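Local coordinates for fructuronate-tagaturonate epimerase UxaE from Cohnella laeviribosi in complex with 1 glycerol (Cohnella laeviribosi, PDB 6IL9), which catalyses the epimerisation of fructuronate and tagaturonate on a zinc-binding TIM barrel, at residues A380-G385 with S466-D471. Residues are numbered along the deposited sequence; the frame is centred on the assembly and turned at random.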
ATOM      1  N   ALA A 380      -3.656  15.585  16.891  1.00 18.46           N
ATOM      2  CA  ALA A 380      -3.195  16.952  17.123  1.00 18.89           C
ATOM      3  C   ALA A 380      -4.367  17.918  17.292  1.00 23.39           C
ATOM      4  O   ALA A 380      -4.303  18.843  18.113  1.00 23.10           O
ATOM      5  CB  ALA A 380      -2.290  17.414  15.982  1.00 20.33           C
ATOM      6  N   LYS A 381      -5.453  17.708  16.538  1.00 18.12           N
ATOM      7  CA  LYS A 381      -6.595  18.622  16.575  1.00 21.51           C
ATOM      8  C   LYS A 381      -7.496  18.404  17.785  1.00 25.24           C
ATOM      9  O   LYS A 381      -8.087  19.365  18.288  1.00 24.18           O
ATOM     10  CB  LYS A 381      -7.440  18.468  15.307  1.00 19.64           C
ATOM     11  CG  LYS A 381      -6.794  19.030  14.053  1.00 19.43           C
ATOM     12  CD  LYS A 381      -7.651  18.778  12.826  1.00 22.98           C
ATOM     13  CE  LYS A 381      -6.970  19.289  11.564  1.00 28.87           C
ATOM     14  NZ  LYS A 381      -7.078  20.762  11.441  1.00 38.21           N
ATOM     15  N   THR A 382      -7.639  17.163  18.247  1.00 21.41           N
ATOM     16  CA  THR A 382      -8.666  16.828  19.228  1.00 22.79           C
ATOM     17  C   THR A 382      -8.124  16.306  20.548  1.00 24.08           C
ATOM     18  O   THR A 382      -8.876  16.265  21.532  1.00 25.66           O
ATOM     19  CB  THR A 382      -9.628  15.775  18.655  1.00 22.92           C
ATOM     20  OG1 THR A 382      -8.917  14.546  18.473  1.00 22.57           O
ATOM     21  CG2 THR A 382     -10.191  16.233  17.327  1.00 24.22           C
ATOM     22  N   ASN A 383      -6.855  15.922  20.608  1.00 20.34           N
ATOM     23  CA  ASN A 383      -6.248  15.390  21.829  1.00 22.40           C
ATOM     24  C   ASN A 383      -4.826  15.923  21.923  1.00 21.54           C
ATOM     25  O   ASN A 383      -3.854  15.161  21.886  1.00 19.08           O
ATOM     26  CB  ASN A 383      -6.280  13.860  21.830  1.00 21.49           C
ATOM     27  CG  ASN A 383      -5.992  13.263  23.203  1.00 23.38           C
ATOM     28  OD1 ASN A 383      -6.271  12.095  23.454  1.00 24.47           O
ATOM     29  ND2 ASN A 383      -5.417  14.053  24.088  1.00 20.21           N
ATOM     30  N   PRO A 384      -4.670  17.246  22.064  1.00 23.18           N
ATOM     31  CA  PRO A 384      -3.318  17.835  21.998  1.00 24.48           C
ATOM     32  C   PRO A 384      -2.359  17.283  23.035  1.00 22.73           C
ATOM     33  O   PRO A 384      -1.162  17.145  22.746  1.00 21.05           O
ATOM     34  CB  PRO A 384      -3.574  19.337  22.204  1.00 25.71           C
ATOM     35  CG  PRO A 384      -4.930  19.427  22.846  1.00 26.55           C
ATOM     36  CD  PRO A 384      -5.710  18.261  22.306  1.00 23.66           C
ATOM     37  N   GLY A 385      -2.846  16.951  24.235  1.00 22.07           N
ATOM     38  CA  GLY A 385      -1.970  16.362  25.232  1.00 24.09           C
ATOM     39  C   GLY A 385      -1.352  15.059  24.766  1.00 24.93           C
ATOM     40  O   GLY A 385      -0.174  14.788  25.028  1.00 21.74           O
ATOM     41  N   SER A 466     -11.560   6.473  17.484  1.00 22.60           N
ATOM     42  CA  SER A 466     -12.936   5.987  17.477  1.00 21.86           C
ATOM     43  C   SER A 466     -13.918   7.108  17.816  1.00 22.53           C
ATOM     44  O   SER A 466     -14.958   7.249  17.162  1.00 21.99           O
ATOM     45  CB  SER A 466     -13.076   4.821  18.455  1.00 20.86           C
ATOM     46  OG  SER A 466     -14.407   4.342  18.477  1.00 24.04           O
ATOM     47  N   GLU A 467     -13.596   7.926  18.826  1.00 20.19           N
ATOM     48  CA  GLU A 467     -14.451   9.059  19.161  1.00 23.26           C
ATOM     49  C   GLU A 467     -14.560  10.039  18.002  1.00 22.20           C
ATOM     50  O   GLU A 467     -15.588  10.706  17.853  1.00 24.86           O
ATOM     51  CB  GLU A 467     -13.916   9.771  20.411  1.00 22.73           C
ATOM     52  CG  GLU A 467     -14.005   8.942  21.680  1.00 26.38           C
ATOM     53  CD  GLU A 467     -13.072   9.428  22.788  1.00 35.18           C
ATOM     54  OE1 GLU A 467     -13.025   8.768  23.851  1.00 40.42           O
ATOM     55  OE2 GLU A 467     -12.382  10.461  22.602  1.00 38.18           O
ATOM     56  N   ARG A 468     -13.522  10.143  17.175  1.00 19.18           N
ATOM     57  CA  ARG A 468     -13.483  11.098  16.071  1.00 19.89           C
ATOM     58  C   ARG A 468     -13.549  10.385  14.722  1.00 21.85           C
ATOM     59  O   ARG A 468     -12.951  10.822  13.737  1.00 20.65           O
ATOM     60  CB  ARG A 468     -12.228  11.967  16.143  1.00 19.45           C
ATOM     61  CG  ARG A 468     -11.867  12.468  17.538  1.00 24.94           C
ATOM     62  CD  ARG A 468     -13.004  13.204  18.196  1.00 31.06           C
ATOM     63  NE  ARG A 468     -13.315  14.440  17.496  1.00 35.37           N
ATOM     64  CZ  ARG A 468     -13.666  15.569  18.103  1.00 36.26           C
ATOM     65  NH1 ARG A 468     -13.739  15.616  19.427  1.00 42.27           N
ATOM     66  NH2 ARG A 468     -13.940  16.652  17.385  1.00 39.94           N
ATOM     67  N   GLU A 469     -14.291   9.281  14.676  1.00 22.33           N
ATOM     68  CA  GLU A 469     -14.401   8.485  13.457  1.00 23.10           C
ATOM     69  C   GLU A 469     -14.891   9.319  12.275  1.00 23.71           C
ATOM     70  O   GLU A 469     -14.369   9.191  11.156  1.00 22.85           O
ATOM     71  CB  GLU A 469     -15.337   7.302  13.722  1.00 23.68           C
ATOM     72  CG  GLU A 469     -15.717   6.477  12.514  1.00 25.84           C
ATOM     73  CD  GLU A 469     -16.551   5.264  12.907  1.00 30.68           C
ATOM     74  OE1 GLU A 469     -17.615   5.033  12.286  1.00 28.17           O
ATOM     75  OE2 GLU A 469     -16.131   4.547  13.851  1.00 31.41           O
ATOM     76  N   GLU A 470     -15.886  10.183  12.498  1.00 22.59           N
ATOM     77  CA  GLU A 470     -16.399  10.983  11.392  1.00 22.94           C
ATOM     78  C   GLU A 470     -15.367  12.004  10.928  1.00 23.66           C
ATOM     79  O   GLU A 470     -15.229  12.247   9.724  1.00 24.37           O
ATOM     80  CB  GLU A 470     -17.700  11.681  11.789  1.00 28.78           C
ATOM     81  CG  GLU A 470     -18.944  10.962  11.300  1.00 35.89           C
ATOM     82  CD  GLU A 470     -20.210  11.778  11.522  1.00 46.85           C
ATOM     83  OE1 GLU A 470     -21.260  11.393  10.964  1.00 54.39           O
ATOM     84  OE2 GLU A 470     -20.154  12.797  12.251  1.00 48.65           O
ATOM     85  N   ASP A 471     -14.624  12.601  11.866  1.00 21.73           N
ATOM     86  CA  ASP A 471     -13.572  13.542  11.485  1.00 23.81           C
ATOM     87  C   ASP A 471     -12.478  12.848  10.691  1.00 20.38           C
ATOM     88  O   ASP A 471     -11.973  13.406   9.715  1.00 21.03           O
ATOM     89  CB  ASP A 471     -12.953  14.207  12.719  1.00 22.89           C
ATOM     90  CG  ASP A 471     -13.877  15.211  13.386  1.00 30.70           C
ATOM     91  OD1 ASP A 471     -14.950  15.527  12.835  1.00 33.52           O
ATOM     92  OD2 ASP A 471     -13.512  15.696  14.477  1.00 34.65           O
TER
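Thr382 and Arg468 meet at the surface of this TIM-barrel protein, where two short breaks between consecutive helices face each other. Thr382 ends helix 369-382, which follows the last barrel strand, with Asn383 the N-cap residue of helix 384-402; Arg468 is the first residue to leave helix 458-467 and the N-cap residue of helix 469-487. The contact is small, burying 112 Å², and no hydrogen bond crosses it.

Van der Waals packing does the joining. The methyl CG2 of Thr382 sits 3.5 Å above one face of the Arg468 guanidinium, displaced toward its rim, and comes within 3.6 Å of Arg468 NE. Nearer the backbone of the same arginine, Thr382 OG1 lies 3.7 Å from Arg468 CG; this hydroxyl bonds back to the carbonyl of Ile378, one turn earlier in its own helix.

The salt bridge beside this contact lies within 466-471. Bends at chi2 (-55°) and chi3 (-66°) fold the arginine chain so that its guanidinium can reach Asp471. Replacing Arg468 with an alanine would probably leave the Asp471 carboxylate without its charged mate and the Thr382 methyl without the flat surface it rests on. The grip is side-on, with both nitrogens converging on one oxygen in the guanidinium plane: Arg468 NH2 approaches Asp471 OD2 to 3.1 Å, and Arg468 NE reaches that OD2 at 3.3 Å, from above the carboxylate plane.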